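Local structure of putative endonuclease/exonuclease/phosphatase family protein (Bacteroides thetaiotaomicron, 3MPR) at residues Pro4-Val9 with Lys284-Asp290; Leu64-Ile70 with Ala85-Asp91; Thr90-Val96 with His126-Lys130. The protein probably acts as a metal-dependent nuclease of the endonuclease/exonuclease/phosphatase family, cleaving phosphodiester bonds in nucleic acids. All coordinates share one frame; numbering follows the deposited sequence.

Contact 1 (Pro4-Val9 with Lys284-Asp290); sequences PTSLTV and KVELVFD
Thr5-Val9 and Lys284-Phe289 run antiparallel, their axes 4.7 Å apart at closest and their directions 162° apart. Each of the pairs Thr5-Phe289, Leu7-Leu287 and Val9-Val285 is closed by two backbone hydrogen bonds, six in all; Leu287 N reaches Leu7 O at 2.8 Å, almost straight at 174°. Between them Ser6-Val288 and Thr8-Glu286 are non-hydrogen-bonded pairs, knit by CA-H...O contacts such as Val288 CA to Thr5 O at 3.2 Å.

Leu7, Val9, Val285 and Leu287 share one face. With Val9 chi1 at -56°, CG1 is anti to the carbonyl carbon and CG2 falls between the backbone N and that carbon, 4.0 Å from Val285 CB and 4.1 Å from Leu287 CD1. On the other face Thr8 lies alongside Glu286, its OG1 3.7 Å from Glu286 CG, while its CG2 meets Lys284 CE as the extended lysine passes. At the Thr5-Phe289 end a water accepts from Thr5 OG1 at 2.7 Å and donates to Phe289 O, adding a bridge to the two backbone bonds of this pair; Thr5 OG1 is also hydrogen-bonded to Thr132 OG1.

First and last strands of the chain thus become neighbours inside one sheet of the DNase I-like fold. Strand 237-243 continues the sheet beyond Lys284-Phe289, with Arg240 salt-bridged to Glu286, and Ile174 and Ile230 of the second sheet pack on the face of Val9.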
loop_
_atom_site.group_PDB
_atom_site.type_symbol
_atom_site.label_atom_id
_atom_site.label_comp_id
_atom_site.label_asym_id
_atom_site.label_seq_id
_atom_site.Cartn_x
_atom_site.Cartn_y
_atom_site.Cartn_z
ATOM N N PRO A 4 -6.248 -19.181 14.996
ATOM C CA PRO A 4 -5.175 -18.887 14.040
ATOM C C PRO A 4 -4.744 -17.438 14.218
ATOM O O PRO A 4 -5.521 -16.614 14.703
ATOM C CB PRO A 4 -5.842 -19.070 12.668
ATOM C CG PRO A 4 -7.341 -19.187 12.933
ATOM C CD PRO A 4 -7.583 -18.987 14.404
ATOM N N THR A 5 -3.516 -17.126 13.832
ATOM C CA THR A 5 -3.001 -15.784 14.053
ATOM C C THR A 5 -2.639 -15.162 12.715
ATOM O O THR A 5 -2.008 -15.808 11.886
ATOM C CB THR A 5 -1.765 -15.815 14.966
ATOM O OG1 THR A 5 -2.134 -16.366 16.236
ATOM C CG2 THR A 5 -1.202 -14.410 15.169
ATOM N N SER A 6 -3.069 -13.924 12.496
ATOM C CA SER A 6 -2.632 -13.169 11.316
ATOM C C SER A 6 -1.665 -12.062 11.707
ATOM O O SER A 6 -1.915 -11.322 12.663
ATOM C CB SER A 6 -3.836 -12.570 10.578
ATOM O OG SER A 6 -4.595 -13.605 10.016
ATOM N N LEU A 7 -0.555 -11.960 10.978
ATOM C CA LEU A 7 0.466 -10.952 11.254
ATOM C C LEU A 7 0.847 -10.191 9.984
ATOM O O LEU A 7 1.026 -10.793 8.933
ATOM C CB LEU A 7 1.744 -11.636 11.759
ATOM C CG LEU A 7 1.733 -12.351 13.096
ATOM C CD1 LEU A 7 3.068 -13.044 13.309
ATOM C CD2 LEU A 7 1.448 -11.364 14.216
ATOM N N THR A 8 1.034 -8.880 10.096
ATOM C CA THR A 8 1.655 -8.138 9.006
ATOM C C THR A 8 3.047 -7.729 9.446
ATOM O O THR A 8 3.197 -7.024 10.440
ATOM C CB THR A 8 0.859 -6.885 8.659
ATOM O OG1 THR A 8 -0.416 -7.283 8.159
ATOM C CG2 THR A 8 1.584 -6.071 7.589
ATOM N N VAL A 9 4.059 -8.178 8.716
ATOM C CA VAL A 9 5.435 -7.868 9.083
ATOM C C VAL A 9 6.107 -7.143 7.927
ATOM O O VAL A 9 5.593 -7.147 6.808
ATOM C CB VAL A 9 6.230 -9.131 9.464
ATOM C CG1 VAL A 9 5.517 -9.891 10.598
ATOM C CG2 VAL A 9 6.433 -10.046 8.246
ATOM N N LYS A 284 6.762 -5.762 2.572
ATOM C CA LYS A 284 5.661 -6.026 3.493
ATOM C C LYS A 284 5.105 -7.421 3.229
ATOM O O LYS A 284 4.760 -7.753 2.093
ATOM C CB LYS A 284 4.556 -4.970 3.335
ATOM C CG LYS A 284 3.272 -5.327 4.056
ATOM C CD LYS A 284 2.168 -4.311 3.817
ATOM C CE LYS A 284 0.798 -4.904 4.163
ATOM N NZ LYS A 284 -0.287 -3.853 4.211
ATOM N N VAL A 285 5.007 -8.232 4.276
ATOM C CA VAL A 285 4.521 -9.608 4.129
ATOM C C VAL A 285 3.395 -9.905 5.123
ATOM O O VAL A 285 3.480 -9.541 6.297
ATOM C CB VAL A 285 5.670 -10.626 4.316
ATOM C CG1 VAL A 285 5.111 -12.070 4.424
ATOM C CG2 VAL A 285 6.681 -10.500 3.153
ATOM N N GLU A 286 2.332 -10.537 4.637
ATOM C CA GLU A 286 1.195 -10.875 5.469
ATOM C C GLU A 286 1.231 -12.375 5.690
ATOM O O GLU A 286 1.300 -13.149 4.737
ATOM C CB GLU A 286 -0.118 -10.421 4.816
ATOM C CG GLU A 286 -0.256 -8.883 4.807
ATOM C CD GLU A 286 -1.052 -8.359 3.618
ATOM O OE1 GLU A 286 -2.264 -8.128 3.770
ATOM O OE2 GLU A 286 -0.462 -8.166 2.535
ATOM N N LEU A 287 1.224 -12.769 6.960
ATOM C CA LEU A 287 1.397 -14.167 7.327
ATOM C C LEU A 287 0.182 -14.675 8.079
ATOM O O LEU A 287 -0.534 -13.898 8.707
ATOM C CB LEU A 287 2.612 -14.310 8.254
ATOM C CG LEU A 287 3.957 -13.867 7.691
ATOM C CD1 LEU A 287 5.000 -13.884 8.794
ATOM C CD2 LEU A 287 4.376 -14.761 6.525
ATOM N N VAL A 288 -0.036 -15.987 8.029
ATOM C CA VAL A 288 -1.000 -16.613 8.915
ATOM C C VAL A 288 -0.359 -17.829 9.554
ATOM O O VAL A 288 0.397 -18.565 8.900
ATOM C CB VAL A 288 -2.282 -17.069 8.183
ATOM C CG1 VAL A 288 -3.212 -17.780 9.165
ATOM C CG2 VAL A 288 -2.992 -15.885 7.552
ATOM N N PHE A 289 -0.657 -18.040 10.832
ATOM C CA PHE A 289 -0.180 -19.232 11.527
ATOM C C PHE A 289 -1.357 -19.979 12.165
ATOM O O PHE A 289 -2.109 -19.418 12.962
ATOM C CB PHE A 289 0.854 -18.863 12.595
ATOM C CG PHE A 289 1.577 -20.057 13.168
ATOM C CD1 PHE A 289 1.050 -20.759 14.240
ATOM C CD2 PHE A 289 2.774 -20.479 12.619
ATOM C CE1 PHE A 289 1.716 -21.856 14.767
ATOM C CE2 PHE A 289 3.450 -21.570 13.142
ATOM C CZ PHE A 289 2.912 -22.266 14.213
ATOM N N ASP A 290 -1.511 -21.244 11.792
ATOM C CA ASP A 290 -2.564 -22.107 12.322
ATOM C C ASP A 290 -1.957 -22.910 13.477
ATOM O O ASP A 290 -1.148 -23.799 13.254
ATOM C CB ASP A 290 -3.009 -23.037 11.186
ATOM C CG ASP A 290 -4.167 -23.956 11.559
ATOM O OD1 ASP A 290 -4.355 -24.276 12.737
ATOM O OD2 ASP A 290 -4.890 -24.376 10.637
HETATM O O HOH W 1 -2.180 -19.028 16.143
#

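Contact 2 (Leu64-Ile70 with Ala85-Asp91); sequences LPGYDYI and AIFYRTD
Gly66 O is gripped from several directions: Thr90 N donates to it at 2.9 Å, nearly along the C=O axis, and a water that also accepts from Asp91 N donates at 2.7 Å. Thr90 OG1 comes near the same oxygen, at best a weak and unsettled bond. Gly66 belongs to a type II turn from Leu64 to Tyr67, closed by Tyr67 N to Leu64 O; at its backbone angles any CB would press against the carbonyl oxygen of Pro65.

Past the turn, Tyr67-Ile70 and Ile86-Arg89 pair antiparallel through Asp68-Tyr88 and Ile70-Ile86, each with two backbone hydrogen bonds. Tyr69 sets its CB squarely over the centre of the Phe87 ring, 3.7 Å from the centroid and 3° off the normal, a CH-pi contact; the two rings themselves meet obliquely, planes 44° apart. Arg89 CG lies over one face of the Tyr67 ring, nearer its rim, 3.6 Å from Tyr67 CZ, and Leu64 CD1 lies over the opposite face. A bend at chi3 (61°) helps fold the guanidinium back to Asp91, where Arg89 NH2 and Asp91 OD2 form a salt bridge of 2.6 Å.

This pair forms one margin of a seven-stranded sheet in the DNase I-like fold, Tyr67-Ile70 being the outermost strand and strand 46-50 following Ile86-Arg89 on the inner side. Helix 54-63 covers the Phe87 side chain through Leu57 and Met60, and Tyr67 OH is hydrogen-bonded to Phe44 O.

On the other face Asp68 OD1 accepts from Tyr69 N at 2.8 Å and also salt-bridges Lys61. Thr90 CG2 packs on Asp68 CB at 3.7 Å, and the Tyr88 hydroxyl lies close to that same carbon.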
loop_
_atom_site.group_PDB
_atom_site.type_symbol
_atom_site.label_atom_id
_atom_site.label_comp_id
_atom_site.label_asym_id
_atom_site.label_seq_id
_atom_site.Cartn_x
_atom_site.Cartn_y
_atom_site.Cartn_z
ATOM N N LEU A 64 5.635 7.358 15.955
ATOM C CA LEU A 64 4.830 6.135 15.928
ATOM C C LEU A 64 4.185 5.819 17.274
ATOM O O LEU A 64 4.587 4.882 17.948
ATOM C CB LEU A 64 5.667 4.942 15.461
ATOM C CG LEU A 64 6.092 4.948 13.986
ATOM C CD1 LEU A 64 7.026 3.769 13.715
ATOM C CD2 LEU A 64 4.877 4.897 13.068
ATOM N N PRO A 65 3.169 6.608 17.662
ATOM C CA PRO A 65 2.457 6.348 18.912
ATOM C C PRO A 65 1.980 4.920 18.903
ATOM O O PRO A 65 1.425 4.476 17.893
ATOM C CB PRO A 65 1.250 7.284 18.827
ATOM C CG PRO A 65 1.716 8.408 17.957
ATOM C CD PRO A 65 2.642 7.787 16.952
ATOM N N GLY A 66 2.210 4.202 19.995
ATOM C CA GLY A 66 1.761 2.828 20.091
ATOM C C GLY A 66 2.807 1.796 19.707
ATOM O O GLY A 66 2.563 0.603 19.849
ATOM N N TYR A 67 3.960 2.247 19.207
ATOM C CA TYR A 67 5.070 1.346 18.896
ATOM C C TYR A 67 6.191 1.464 19.922
ATOM O O TYR A 67 6.437 2.544 20.451
ATOM C CB TYR A 67 5.650 1.657 17.512
ATOM C CG TYR A 67 4.791 1.191 16.350
ATOM C CD1 TYR A 67 5.073 -0.000 15.678
ATOM C CD2 TYR A 67 3.712 1.954 15.907
ATOM C CE1 TYR A 67 4.267 -0.428 14.603
ATOM C CE2 TYR A 67 2.920 1.545 14.839
ATOM C CZ TYR A 67 3.202 0.350 14.194
ATOM O OH TYR A 67 2.402 -0.046 13.137
ATOM N N ASP A 68 6.869 0.355 20.205
ATOM C CA ASP A 68 8.164 0.445 20.877
ATOM C C ASP A 68 9.203 -0.222 19.990
ATOM O O ASP A 68 8.858 -0.791 18.953
ATOM C CB ASP A 68 8.122 -0.241 22.236
ATOM C CG ASP A 68 9.039 0.432 23.260
ATOM O OD1 ASP A 68 10.076 1.039 22.870
ATOM O OD2 ASP A 68 8.714 0.351 24.461
ATOM N N TYR A 69 10.466 -0.165 20.386
ATOM C CA TYR A 69 11.493 -0.902 19.659
ATOM C C TYR A 69 12.437 -1.625 20.613
ATOM O O TYR A 69 12.538 -1.276 21.788
ATOM C CB TYR A 69 12.281 0.026 18.721
ATOM C CG TYR A 69 13.070 1.111 19.444
ATOM C CD1 TYR A 69 12.540 2.384 19.622
ATOM C CD2 TYR A 69 14.335 0.850 19.959
ATOM C CE1 TYR A 69 13.261 3.375 20.287
ATOM C CE2 TYR A 69 15.061 1.829 20.624
ATOM C CZ TYR A 69 14.517 3.085 20.784
ATOM O OH TYR A 69 15.231 4.057 21.442
ATOM N N ILE A 70 13.125 -2.632 20.091
ATOM C CA ILE A 70 14.178 -3.313 20.827
ATOM C C ILE A 70 15.384 -3.400 19.915
ATOM O O ILE A 70 15.247 -3.292 18.696
ATOM C CB ILE A 70 13.761 -4.721 21.241
ATOM C CG1 ILE A 70 13.296 -5.519 20.022
ATOM C CG2 ILE A 70 12.638 -4.670 22.289
ATOM C CD1 ILE A 70 12.922 -6.954 20.351
ATOM N N ALA A 85 17.231 -2.472 14.757
ATOM C CA ALA A 85 16.129 -2.358 15.703
ATOM C C ALA A 85 14.829 -2.953 15.169
ATOM O O ALA A 85 14.510 -2.792 13.995
ATOM C CB ALA A 85 15.924 -0.916 16.103
ATOM N N ILE A 86 14.084 -3.622 16.047
ATOM C CA ILE A 86 12.760 -4.176 15.707
ATOM C C ILE A 86 11.674 -3.328 16.367
ATOM O O ILE A 86 11.722 -3.096 17.578
ATOM C CB ILE A 86 12.642 -5.649 16.171
ATOM C CG1 ILE A 86 13.677 -6.520 15.447
ATOM C CG2 ILE A 86 11.226 -6.202 15.952
ATOM C CD1 ILE A 86 13.974 -7.863 16.157
ATOM N N PHE A 87 10.727 -2.831 15.568
ATOM C CA PHE A 87 9.602 -2.053 16.074
ATOM C C PHE A 87 8.368 -2.940 16.117
ATOM O O PHE A 87 8.189 -3.795 15.252
ATOM C CB PHE A 87 9.314 -0.843 15.156
ATOM C CG PHE A 87 10.265 0.314 15.339
ATOM C CD1 PHE A 87 11.540 0.280 14.796
ATOM C CD2 PHE A 87 9.859 1.452 16.017
ATOM C CE1 PHE A 87 12.405 1.337 14.958
ATOM C CE2 PHE A 87 10.723 2.517 16.177
ATOM C CZ PHE A 87 12.000 2.458 15.645
ATOM N N TYR A 88 7.503 -2.735 17.110
ATOM C CA TYR A 88 6.293 -3.543 17.210
ATOM C C TYR A 88 5.188 -2.759 17.900
ATOM O O TYR A 88 5.462 -1.813 18.637
ATOM C CB TYR A 88 6.572 -4.849 17.955
ATOM C CG TYR A 88 6.960 -4.618 19.394
ATOM C CD1 TYR A 88 8.234 -4.186 19.721
ATOM C CD2 TYR A 88 6.042 -4.798 20.423
ATOM C CE1 TYR A 88 8.597 -3.953 21.042
ATOM C CE2 TYR A 88 6.398 -4.570 21.742
ATOM C CZ TYR A 88 7.682 -4.149 22.037
ATOM O OH TYR A 88 8.061 -3.902 23.335
ATOM N N ARG A 89 3.936 -3.135 17.639
ATOM C CA ARG A 89 2.789 -2.486 18.280
ATOM C C ARG A 89 2.644 -3.010 19.692
ATOM O O ARG A 89 2.459 -4.206 19.887
ATOM C CB ARG A 89 1.502 -2.783 17.516
ATOM C CG ARG A 89 1.391 -2.035 16.212
ATOM C CD ARG A 89 -0.022 -2.091 15.693
ATOM N NE ARG A 89 -0.967 -1.481 16.625
ATOM C CZ ARG A 89 -2.204 -1.132 16.286
ATOM N NH1 ARG A 89 -2.620 -1.323 15.040
ATOM N NH2 ARG A 89 -3.019 -0.588 17.178
ATOM N N THR A 90 2.709 -2.126 20.682
ATOM C CA THR A 90 2.689 -2.604 22.061
ATOM C C THR A 90 1.307 -3.143 22.440
ATOM O O THR A 90 1.178 -3.977 23.341
ATOM C CB THR A 90 3.147 -1.532 23.074
ATOM O OG1 THR A 90 2.303 -0.384 22.984
ATOM C CG2 THR A 90 4.591 -1.120 22.813
ATOM N N ASP A 91 0.270 -2.672 21.757
ATOM C CA ASP A 91 -1.073 -3.173 22.050
ATOM C C ASP A 91 -1.318 -4.567 21.481
ATOM O O ASP A 91 -2.321 -5.201 21.816
ATOM C CB ASP A 91 -2.172 -2.180 21.613
ATOM C CG ASP A 91 -2.314 -2.059 20.091
ATOM O OD1 ASP A 91 -1.509 -2.641 19.339
ATOM O OD2 ASP A 91 -3.243 -1.350 19.641
HETATM O O HOH W 2 0.040 -0.148 20.357
#

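Contact 3 (Thr90-Val96 with His126-Lys130); sequences TDKFDIV and HFKCK
Strands 93-102 and 121-129 form an antiparallel pair at one margin of the second, six-stranded sheet of the DNase I-like sandwich, Phe93-Ile95 lying on the outermost strand. Asp94 and Lys128 exchange two backbone hydrogen bonds, Lys130 N donates to Lys92 O at 2.8 Å and a nearly straight 178°, and Val96 N donates to His126 O where the first strand turns its corner.

Inside, Phe93 CB and Ile95 CG1 meet the Phe127 ring obliquely, Ile95 CG1 lying 3.7 Å from Phe127 CE2. Cys129 SG comes to the edge of the Phe93 ring, 3.7 Å from Phe93 CE2, a sulfur-aromatic contact. Where the chain turns at Val96, the Val96 CB stands over the centre of the His126 imidazole, 3.8 Å from its centroid. His126 CG is anti to its backbone N (chi1 174°), which lays the ring beneath the valine while NE2 is hydrogen-bonded to Glu135 OE1 of the adjoining strand. Replacing this histidine by alanine is likely to take away the flat surface under Val96 and leave Glu135 without this hydrogen-bonding partner.

Outside, the extended Lys130 chain crosses the Asp94 side chain at about a right angle, and its NZ donates to Thr90 O at 2.9 Å. Its salt bridge to Asp94 OD1 is long, 3.8 Å, but a water spans the two, 2.8 Å from Asp94 OD1. A second water donates to Asp94 OD2 and Lys128 O. The direct ion pair is long and supplemented by water, so the lysine's bond to a neutral carbonyl probably does more to fix its ammonium.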
loop_
_atom_site.group_PDB
_atom_site.type_symbol
_atom_site.label_atom_id
_atom_site.label_comp_id
_atom_site.label_asym_id
_atom_site.label_seq_id
_atom_site.Cartn_x
_atom_site.Cartn_y
_atom_site.Cartn_z
ATOM N N THR A 90 2.709 -2.126 20.682
ATOM C CA THR A 90 2.689 -2.604 22.061
ATOM C C THR A 90 1.307 -3.143 22.440
ATOM O O THR A 90 1.178 -3.977 23.341
ATOM C CB THR A 90 3.147 -1.532 23.074
ATOM O OG1 THR A 90 2.303 -0.384 22.984
ATOM C CG2 THR A 90 4.591 -1.120 22.813
ATOM N N ASP A 91 0.270 -2.672 21.757
ATOM C CA ASP A 91 -1.073 -3.173 22.050
ATOM C C ASP A 91 -1.318 -4.567 21.481
ATOM O O ASP A 91 -2.321 -5.201 21.816
ATOM C CB ASP A 91 -2.172 -2.180 21.613
ATOM C CG ASP A 91 -2.314 -2.059 20.091
ATOM O OD1 ASP A 91 -1.509 -2.641 19.339
ATOM O OD2 ASP A 91 -3.243 -1.350 19.641
ATOM N N LYS A 92 -0.397 -5.056 20.644
ATOM C CA LYS A 92 -0.554 -6.387 20.039
ATOM C C LYS A 92 0.351 -7.500 20.583
ATOM O O LYS A 92 -0.035 -8.664 20.570
ATOM C CB LYS A 92 -0.378 -6.305 18.524
ATOM C CG LYS A 92 -1.600 -5.767 17.797
ATOM C CD LYS A 92 -1.314 -5.663 16.305
ATOM C CE LYS A 92 -2.327 -4.764 15.612
ATOM N NZ LYS A 92 -3.480 -5.543 15.110
ATOM N N PHE A 93 1.544 -7.149 21.063
ATOM C CA PHE A 93 2.509 -8.169 21.471
ATOM C C PHE A 93 3.095 -7.865 22.832
ATOM O O PHE A 93 3.322 -6.697 23.167
ATOM C CB PHE A 93 3.669 -8.244 20.465
ATOM C CG PHE A 93 3.226 -8.373 19.038
ATOM C CD1 PHE A 93 3.133 -7.253 18.230
ATOM C CD2 PHE A 93 2.895 -9.619 18.506
ATOM C CE1 PHE A 93 2.721 -7.366 16.906
ATOM C CE2 PHE A 93 2.478 -9.737 17.190
ATOM C CZ PHE A 93 2.390 -8.610 16.388
ATOM N N ASP A 94 3.355 -8.917 23.601
ATOM C CA ASP A 94 4.249 -8.809 24.755
ATOM C C ASP A 94 5.603 -9.379 24.366
ATOM O O ASP A 94 5.686 -10.260 23.508
ATOM C CB ASP A 94 3.708 -9.613 25.944
ATOM C CG ASP A 94 2.536 -8.924 26.633
ATOM O OD1 ASP A 94 2.620 -7.705 26.872
ATOM O OD2 ASP A 94 1.535 -9.605 26.930
ATOM N N ILE A 95 6.664 -8.890 25.003
ATOM C CA ILE A 95 7.981 -9.478 24.812
ATOM C C ILE A 95 8.228 -10.497 25.898
ATOM O O ILE A 95 8.142 -10.181 27.082
ATOM C CB ILE A 95 9.079 -8.432 24.846
ATOM C CG1 ILE A 95 9.020 -7.597 23.565
ATOM C CG2 ILE A 95 10.450 -9.108 25.011
ATOM C CD1 ILE A 95 9.928 -6.392 23.584
ATOM N N VAL A 96 8.502 -11.730 25.497
ATOM C CA VAL A 96 8.820 -12.782 26.453
ATOM C C VAL A 96 10.294 -12.670 26.783
ATOM O O VAL A 96 10.692 -12.751 27.942
ATOM C CB VAL A 96 8.531 -14.174 25.870
ATOM C CG1 VAL A 96 8.912 -15.262 26.862
ATOM C CG2 VAL A 96 7.062 -14.304 25.484
ATOM N N HIS A 126 11.584 -12.724 21.271
ATOM C CA HIS A 126 10.599 -13.793 21.392
ATOM C C HIS A 126 9.295 -13.102 21.778
ATOM O O HIS A 126 9.169 -12.586 22.890
ATOM C CB HIS A 126 11.071 -14.758 22.487
ATOM C CG HIS A 126 10.105 -15.849 22.832
ATOM N ND1 HIS A 126 10.468 -16.928 23.613
ATOM C CD2 HIS A 126 8.794 -16.021 22.538
ATOM C CE1 HIS A 126 9.422 -17.720 23.779
ATOM N NE2 HIS A 126 8.394 -17.190 23.141
ATOM N N PHE A 127 8.343 -13.055 20.850
ATOM C CA PHE A 127 7.086 -12.339 21.072
ATOM C C PHE A 127 5.915 -13.257 21.379
ATOM O O PHE A 127 5.913 -14.418 20.985
ATOM C CB PHE A 127 6.725 -11.502 19.837
ATOM C CG PHE A 127 7.645 -10.352 19.605
ATOM C CD1 PHE A 127 8.798 -10.520 18.861
ATOM C CD2 PHE A 127 7.360 -9.099 20.132
ATOM C CE1 PHE A 127 9.661 -9.468 18.659
ATOM C CE2 PHE A 127 8.230 -8.029 19.935
ATOM C CZ PHE A 127 9.378 -8.214 19.192
ATOM N N LYS A 128 4.910 -12.710 22.066
ATOM C CA LYS A 128 3.667 -13.415 22.323
ATOM C C LYS A 128 2.487 -12.514 21.940
ATOM O O LYS A 128 2.365 -11.396 22.438
ATOM C CB LYS A 128 3.566 -13.803 23.801
ATOM C CG LYS A 128 2.310 -14.603 24.146
ATOM C CD LYS A 128 2.342 -15.083 25.588
ATOM C CE LYS A 128 1.233 -16.070 25.875
ATOM N NZ LYS A 128 1.197 -16.448 27.316
ATOM N N CYS A 129 1.617 -13.010 21.068
ATOM C CA CYS A 129 0.464 -12.244 20.637
ATOM C C CYS A 129 -0.530 -12.125 21.785
ATOM O O CYS A 129 -0.914 -13.127 22.400
ATOM C CB CYS A 129 -0.181 -12.902 19.415
ATOM S SG CYS A 129 0.959 -13.044 18.020
ATOM N N LYS A 130 -0.934 -10.901 22.080
ATOM C CA LYS A 130 -1.858 -10.656 23.183
ATOM C C LYS A 130 -3.238 -11.269 22.936
ATOM O O LYS A 130 -3.902 -11.700 23.879
ATOM C CB LYS A 130 -1.980 -9.158 23.465
ATOM C CG LYS A 130 -0.740 -8.563 24.113
ATOM C CD LYS A 130 -0.940 -7.094 24.463
ATOM C CE LYS A 130 0.173 -6.596 25.365
ATOM N NZ LYS A 130 0.045 -5.146 25.724
HETATM O O HOH W 3 1.580 -5.324 28.016
HETATM O O HOH W 4 0.911 -11.855 25.270
#

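Contacts 1 and 2 lie in the same seven-stranded sheet, centres about 17 Å apart, with strand 46-50 between strands 86-89 and 5-13. Contact 3 belongs to the facing six-stranded sheet. Its centre is about 14 Å from that of contact 1 and 10 Å from that of contact 2. Leu7 CD2 meets Phe93 CE2 at 3.5 Å, and Ile70 and Tyr88 pack on Ile95 and Phe127, so both first-sheet contacts touch it across the sandwich. Along the chain contact 2 precedes contact 3, sharing Thr90 and Asp91 where the chain passes between sheets; the two segments of contact 1 bracket both, bringing the first and last strands together in the middle of the seven-stranded sheet.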